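Local atomic coordinates of putative oxidoreductase (Bacteroides fragilis NCTC 9343, PDB entry 3FHL), a protein that is probably an NAD(P)-dependent oxidoreductase of the Gfo/Idh/MocA family, with a nucleotide-binding Rossmann domain and a C-terminal alpha/beta domain. Residues C[129-134]-C[188-193]; C[195-200]-C[338-343]. One frame throughout, in Å; residues are numbered along the deposited sequence.

Contact 1 joins two helices lying against the large mixed sheet, helix 129-139 and the C-terminal end of helix 180-191; contact 2 joins a strand of that sheet to a helix, strand 194-202, an inner strand close to one margin, packing against helix 328-347. They lie about 19 Å apart, centre to centre, and come in series along the chain: 129-134 pairs with 188-193 before 195-200 pairs with 338-343. A short turn joins helix 180-191 to strand 194-202, and helix 328-347 touches both I188 and M193 of contact 1. Helix 180-191 thus touches both other helices and links the two contacts, while the strand of contact 2 turns its other face to the second subunit.

Contact 1. Residues C[129-134]-C[188-193]; sequences ADFLTV and IQLFGM
The carbonyl oxygen of A129, at the start of the helix whose F131 and V134 meet L190, is gripped twice by T133. The hydroxyl OG1 of T133 donates to A129 O over 2.7 Å, tilted 34° from the carbonyl plane, and the backbone N of T133 reaches the same A129 O from the opposite face at 3.0 Å. T133 OG1 is also hydrogen-bonded to the backbone N of I303, which ties this first helical turn to the segment around I303.

Between the helices the contact is wholly apolar. F131 holds CG anti to its backbone nitrogen (chi1 -176°), which carries the ring forward to L190, and the two side chains arrive from opposite directions. The ring's leading corner does the touching: CE1 of F131 lies 3.6 Å from CD1 of L190 and 3.7 Å from its branch carbon CG, while CZ of F131 stands 3.9 Å from CD2 of L190. The leucine fork thus comes up obliquely from one side of the ring. V134 crosses L190 at about a right angle, its CG1 coming to 4.1 Å from L190 CD1.

CB of L190 sits 3.6 Å above the plane of the F191 ring, over its centre. Y149 of strand 146-154 touches F131 and L190 and meets the F191 ring edge-to-face, while F244 of strand 244-248 packs on F131 and V134. Helix 180-191 stops here: G192, with positive phi, bonds through N to I188 O and leaves the helical path.

With hydrocarbon alone bridging the helices, their junction depends on the fit of the leucine fork to F131 and V134 and on burial against the sheet; the segments share no hydrogen bond, and their polar groups bond within their own helix or to other parts of the chain.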
loop_
_atom_site.group_PDB
_atom_site.type_symbol
_atom_site.label_atom_id
_atom_site.label_comp_id
_atom_site.label_asym_id
_atom_site.label_seq_id
_atom_site.Cartn_x
_atom_site.Cartn_y
_atom_site.Cartn_z
ATOM N N ALA C 129 -8.554 13.526 -14.864
ATOM C CA ALA C 129 -7.247 14.034 -15.313
ATOM C C ALA C 129 -6.094 13.084 -14.995
ATOM O O ALA C 129 -5.252 12.823 -15.852
ATOM C CB ALA C 129 -6.966 15.435 -14.707
ATOM N N ASP C 130 -6.075 12.560 -13.769
ATOM C CA ASP C 130 -4.992 11.676 -13.328
ATOM C C ASP C 130 -4.898 10.392 -14.134
ATOM O O ASP C 130 -3.828 10.054 -14.608
ATOM C CB ASP C 130 -5.038 11.404 -11.805
ATOM C CG ASP C 130 -6.429 11.027 -11.293
ATOM O OD1 ASP C 130 -7.201 10.342 -11.996
ATOM O OD2 ASP C 130 -6.746 11.419 -10.155
ATOM N N PHE C 131 -6.032 9.708 -14.311
ATOM C CA PHE C 131 -6.076 8.451 -15.091
ATOM C C PHE C 131 -5.769 8.636 -16.579
ATOM O O PHE C 131 -5.028 7.838 -17.188
ATOM C CB PHE C 131 -7.432 7.776 -14.915
ATOM C CG PHE C 131 -7.534 6.439 -15.592
ATOM C CD1 PHE C 131 -6.747 5.365 -15.166
ATOM C CD2 PHE C 131 -8.419 6.246 -16.643
ATOM C CE1 PHE C 131 -6.837 4.126 -15.782
ATOM C CE2 PHE C 131 -8.517 4.985 -17.275
ATOM C CZ PHE C 131 -7.729 3.933 -16.832
ATOM N N LEU C 132 -6.337 9.685 -17.179
ATOM C CA LEU C 132 -5.985 10.052 -18.558
ATOM C C LEU C 132 -4.492 10.322 -18.711
ATOM O O LEU C 132 -3.894 9.976 -19.724
ATOM C CB LEU C 132 -6.797 11.279 -19.015
ATOM C CG LEU C 132 -8.293 11.046 -19.265
ATOM C CD1 LEU C 132 -8.965 12.362 -19.667
ATOM C CD2 LEU C 132 -8.526 9.998 -20.360
ATOM N N THR C 133 -3.891 10.942 -17.699
ATOM C CA THR C 133 -2.465 11.191 -17.725
ATOM C C THR C 133 -1.695 9.885 -17.594
ATOM O O THR C 133 -0.729 9.671 -18.317
ATOM C CB THR C 133 -2.055 12.178 -16.626
ATOM O OG1 THR C 133 -2.821 13.384 -16.768
ATOM C CG2 THR C 133 -0.591 12.511 -16.752
ATOM N N VAL C 134 -2.145 9.003 -16.701
ATOM C CA VAL C 134 -1.557 7.650 -16.596
ATOM C C VAL C 134 -1.578 6.932 -17.958
ATOM O O VAL C 134 -0.553 6.436 -18.398
ATOM C CB VAL C 134 -2.237 6.788 -15.477
ATOM C CG1 VAL C 134 -1.879 5.278 -15.610
ATOM C CG2 VAL C 134 -1.876 7.326 -14.079
ATOM N N ILE C 188 -8.865 -2.814 -14.866
ATOM C CA ILE C 188 -9.311 -3.738 -15.938
ATOM C C ILE C 188 -9.132 -3.121 -17.327
ATOM O O ILE C 188 -8.669 -3.792 -18.257
ATOM C CB ILE C 188 -10.782 -4.185 -15.744
ATOM C CG1 ILE C 188 -10.926 -5.030 -14.471
ATOM C CG2 ILE C 188 -11.301 -4.993 -16.956
ATOM C CD1 ILE C 188 -12.388 -5.190 -14.042
ATOM N N GLN C 189 -9.465 -1.837 -17.465
ATOM C CA GLN C 189 -9.236 -1.136 -18.739
ATOM C C GLN C 189 -7.772 -1.177 -19.181
ATOM O O GLN C 189 -7.472 -1.408 -20.361
ATOM C CB GLN C 189 -9.763 0.308 -18.684
ATOM C CG GLN C 189 -11.289 0.393 -18.775
ATOM C CD GLN C 189 -11.842 -0.271 -20.049
ATOM O OE1 GLN C 189 -11.540 0.162 -21.163
ATOM N NE2 GLN C 189 -12.648 -1.322 -19.881
ATOM N N LEU C 190 -6.853 -0.986 -18.241
ATOM C CA LEU C 190 -5.440 -0.986 -18.602
ATOM C C LEU C 190 -4.823 -2.364 -18.778
ATOM O O LEU C 190 -3.978 -2.534 -19.644
ATOM C CB LEU C 190 -4.609 -0.186 -17.594
ATOM C CG LEU C 190 -4.974 1.280 -17.356
ATOM C CD1 LEU C 190 -4.113 1.844 -16.242
ATOM C CD2 LEU C 190 -4.823 2.118 -18.615
ATOM N N PHE C 191 -5.236 -3.339 -17.965
ATOM C CA PHE C 191 -4.443 -4.569 -17.811
ATOM C C PHE C 191 -5.221 -5.855 -18.010
ATOM O O PHE C 191 -4.625 -6.919 -18.055
ATOM C CB PHE C 191 -3.762 -4.623 -16.428
ATOM C CG PHE C 191 -2.959 -3.403 -16.099
ATOM C CD1 PHE C 191 -1.834 -3.075 -16.843
ATOM C CD2 PHE C 191 -3.339 -2.573 -15.057
ATOM C CE1 PHE C 191 -1.097 -1.928 -16.557
ATOM C CE2 PHE C 191 -2.601 -1.445 -14.752
ATOM C CZ PHE C 191 -1.481 -1.117 -15.503
ATOM N N GLY C 192 -6.543 -5.755 -18.097
ATOM C CA GLY C 192 -7.391 -6.941 -18.280
ATOM C C GLY C 192 -7.842 -7.571 -16.975
ATOM O O GLY C 192 -7.526 -7.082 -15.884
ATOM N N MET C 193 -8.596 -8.658 -17.084
ATOM C CA MET C 193 -9.067 -9.399 -15.922
ATOM C C MET C 193 -7.959 -10.257 -15.291
ATOM O O MET C 193 -7.167 -10.883 -16.007
ATOM C CB MET C 193 -10.312 -10.234 -16.267
ATOM C CG MET C 193 -11.553 -9.386 -16.570
ATOM S SD MET C 193 -12.413 -8.667 -15.156
ATOM C CE MET C 193 -13.323 -10.078 -14.516
#

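Contact 2. Residues C[195-200]-C[338-343]; sequences EAVFAD and IEAAYQ
V197 and A199, successive inward-pointing residues of strand 196-200, make the apolar part of this contact with A340 and A341 of helix 328-347. The two branches of V197 divide the work: with CG1 anti to the backbone nitrogen (chi1 171°), that methyl lies over the helix backbone, 3.9 Å from A341 N, whereas CG2 of V197 faces A340 CB at 4.1 Å. The methyls of A199 and A341 meet CB to CB at 3.7 Å. The axes of strand 196-200 and helix 338-343 approach to 6.9 Å, crossing at -57°, a closeness consistent with the small alanine side chains.

This is helix-on-sheet packing in the C-terminal alpha/beta domain. Just upstream, E195 and A196 both face L219 of the adjoining antiparallel strand, a classic beta bulge.

Polar groups flank the methyls. CB of A199 rests 3.4 Å from the carbonyl oxygen of A341, and the A199 amide is hydrogen-bonded to the hydroxyl of S344, further along the helix.

Two of the side chains that point away from the helix, F198 and D200, reach the second subunit: F198 stacks on F198 of that subunit, and D200 forms a salt bridge with its K228.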
loop_
_atom_site.group_PDB
_atom_site.type_symbol
_atom_site.label_atom_id
_atom_site.label_comp_id
_atom_site.label_asym_id
_atom_site.label_seq_id
_atom_site.Cartn_x
_atom_site.Cartn_y
_atom_site.Cartn_z
ATOM N N GLU C 195 -6.187 -13.394 -12.998
ATOM C CA GLU C 195 -6.422 -14.808 -12.695
ATOM C C GLU C 195 -6.985 -15.014 -11.294
ATOM O O GLU C 195 -7.806 -15.911 -11.072
ATOM C CB GLU C 195 -5.130 -15.599 -12.832
ATOM C CG GLU C 195 -4.584 -15.644 -14.235
ATOM C CD GLU C 195 -3.247 -16.343 -14.296
ATOM O OE1 GLU C 195 -2.928 -17.097 -13.354
ATOM O OE2 GLU C 195 -2.515 -16.141 -15.285
ATOM N N ALA C 196 -6.546 -14.187 -10.345
ATOM C CA ALA C 196 -6.954 -14.346 -8.953
ATOM C C ALA C 196 -7.077 -13.001 -8.228
ATOM O O ALA C 196 -6.589 -11.980 -8.712
ATOM C CB ALA C 196 -5.973 -15.283 -8.218
ATOM N N VAL C 197 -7.749 -13.005 -7.083
ATOM C CA VAL C 197 -7.933 -11.786 -6.280
ATOM C C VAL C 197 -7.583 -12.044 -4.806
ATOM O O VAL C 197 -8.040 -13.019 -4.215
ATOM C CB VAL C 197 -9.386 -11.244 -6.384
ATOM C CG1 VAL C 197 -9.647 -10.101 -5.360
ATOM C CG2 VAL C 197 -9.692 -10.739 -7.816
ATOM N N PHE C 198 -6.751 -11.180 -4.227
ATOM C CA PHE C 198 -6.640 -11.109 -2.785
ATOM C C PHE C 198 -7.228 -9.779 -2.332
ATOM O O PHE C 198 -7.002 -8.750 -2.968
ATOM C CB PHE C 198 -5.177 -11.249 -2.323
ATOM C CG PHE C 198 -4.953 -10.780 -0.891
ATOM C CD1 PHE C 198 -5.103 -11.664 0.174
ATOM C CD2 PHE C 198 -4.639 -9.452 -0.613
ATOM C CE1 PHE C 198 -4.917 -11.233 1.492
ATOM C CE2 PHE C 198 -4.460 -9.013 0.696
ATOM C CZ PHE C 198 -4.596 -9.912 1.749
ATOM N N ALA C 199 -7.992 -9.801 -1.246
ATOM C CA ALA C 199 -8.442 -8.557 -0.623
ATOM C C ALA C 199 -8.447 -8.645 0.892
ATOM O O ALA C 199 -8.712 -9.697 1.464
ATOM C CB ALA C 199 -9.835 -8.187 -1.105
ATOM N N ASP C 200 -8.185 -7.514 1.534
ATOM C CA ASP C 200 -8.360 -7.397 2.964
ATOM C C ASP C 200 -9.129 -6.115 3.198
ATOM O O ASP C 200 -8.720 -5.039 2.748
ATOM C CB ASP C 200 -6.995 -7.374 3.671
ATOM C CG ASP C 200 -7.111 -7.424 5.205
ATOM O OD1 ASP C 200 -8.209 -7.689 5.740
ATOM O OD2 ASP C 200 -6.085 -7.208 5.881
ATOM N N ILE C 338 -15.346 -7.193 -7.455
ATOM C CA ILE C 338 -15.822 -6.741 -6.142
ATOM C C ILE C 338 -16.321 -7.923 -5.291
ATOM O O ILE C 338 -15.980 -8.041 -4.117
ATOM C CB ILE C 338 -16.930 -5.686 -6.269
ATOM C CG1 ILE C 338 -16.354 -4.355 -6.766
ATOM C CG2 ILE C 338 -17.649 -5.475 -4.932
ATOM C CD1 ILE C 338 -17.407 -3.266 -7.002
ATOM N N GLU C 339 -17.103 -8.807 -5.903
ATOM C CA GLU C 339 -17.609 -9.983 -5.211
ATOM C C GLU C 339 -16.470 -10.913 -4.810
ATOM O O GLU C 339 -16.494 -11.467 -3.717
ATOM C CB GLU C 339 -18.667 -10.699 -6.058
ATOM C CG GLU C 339 -20.004 -9.934 -6.094
ATOM C CD GLU C 339 -21.033 -10.543 -7.048
ATOM O OE1 GLU C 339 -20.692 -11.469 -7.823
ATOM O OE2 GLU C 339 -22.193 -10.081 -7.025
ATOM N N ALA C 340 -15.468 -11.053 -5.678
ATOM C CA ALA C 340 -14.275 -11.849 -5.357
ATOM C C ALA C 340 -13.464 -11.256 -4.207
ATOM O O ALA C 340 -12.924 -11.993 -3.390
ATOM C CB ALA C 340 -13.411 -12.037 -6.567
ATOM N N ALA C 341 -13.398 -9.928 -4.151
ATOM C CA ALA C 341 -12.736 -9.210 -3.062
ATOM C C ALA C 341 -13.448 -9.435 -1.720
ATOM O O ALA C 341 -12.802 -9.722 -0.703
ATOM C CB ALA C 341 -12.639 -7.711 -3.394
ATOM N N TYR C 342 -14.778 -9.332 -1.725
ATOM C CA TYR C 342 -15.573 -9.644 -0.538
ATOM C C TYR C 342 -15.418 -11.111 -0.101
ATOM O O TYR C 342 -15.282 -11.393 1.087
ATOM C CB TYR C 342 -17.045 -9.241 -0.723
ATOM C CG TYR C 342 -17.305 -7.768 -0.417
ATOM C CD1 TYR C 342 -17.405 -7.314 0.895
ATOM C CD2 TYR C 342 -17.468 -6.837 -1.438
ATOM C CE1 TYR C 342 -17.656 -5.969 1.183
ATOM C CE2 TYR C 342 -17.706 -5.488 -1.160
ATOM C CZ TYR C 342 -17.792 -5.056 0.150
ATOM O OH TYR C 342 -18.029 -3.716 0.436
ATOM N N GLN C 343 -15.366 -12.024 -1.065
ATOM C CA GLN C 343 -15.232 -13.448 -0.769
ATOM C C GLN C 343 -13.844 -13.773 -0.189
ATOM O O GLN C 343 -13.730 -14.563 0.739
ATOM C CB GLN C 343 -15.519 -14.276 -2.026
ATOM C CG GLN C 343 -15.531 -15.789 -1.807
ATOM C CD GLN C 343 -15.467 -16.578 -3.101
ATOM O OE1 GLN C 343 -15.712 -16.045 -4.186
ATOM N NE2 GLN C 343 -15.131 -17.858 -2.994
#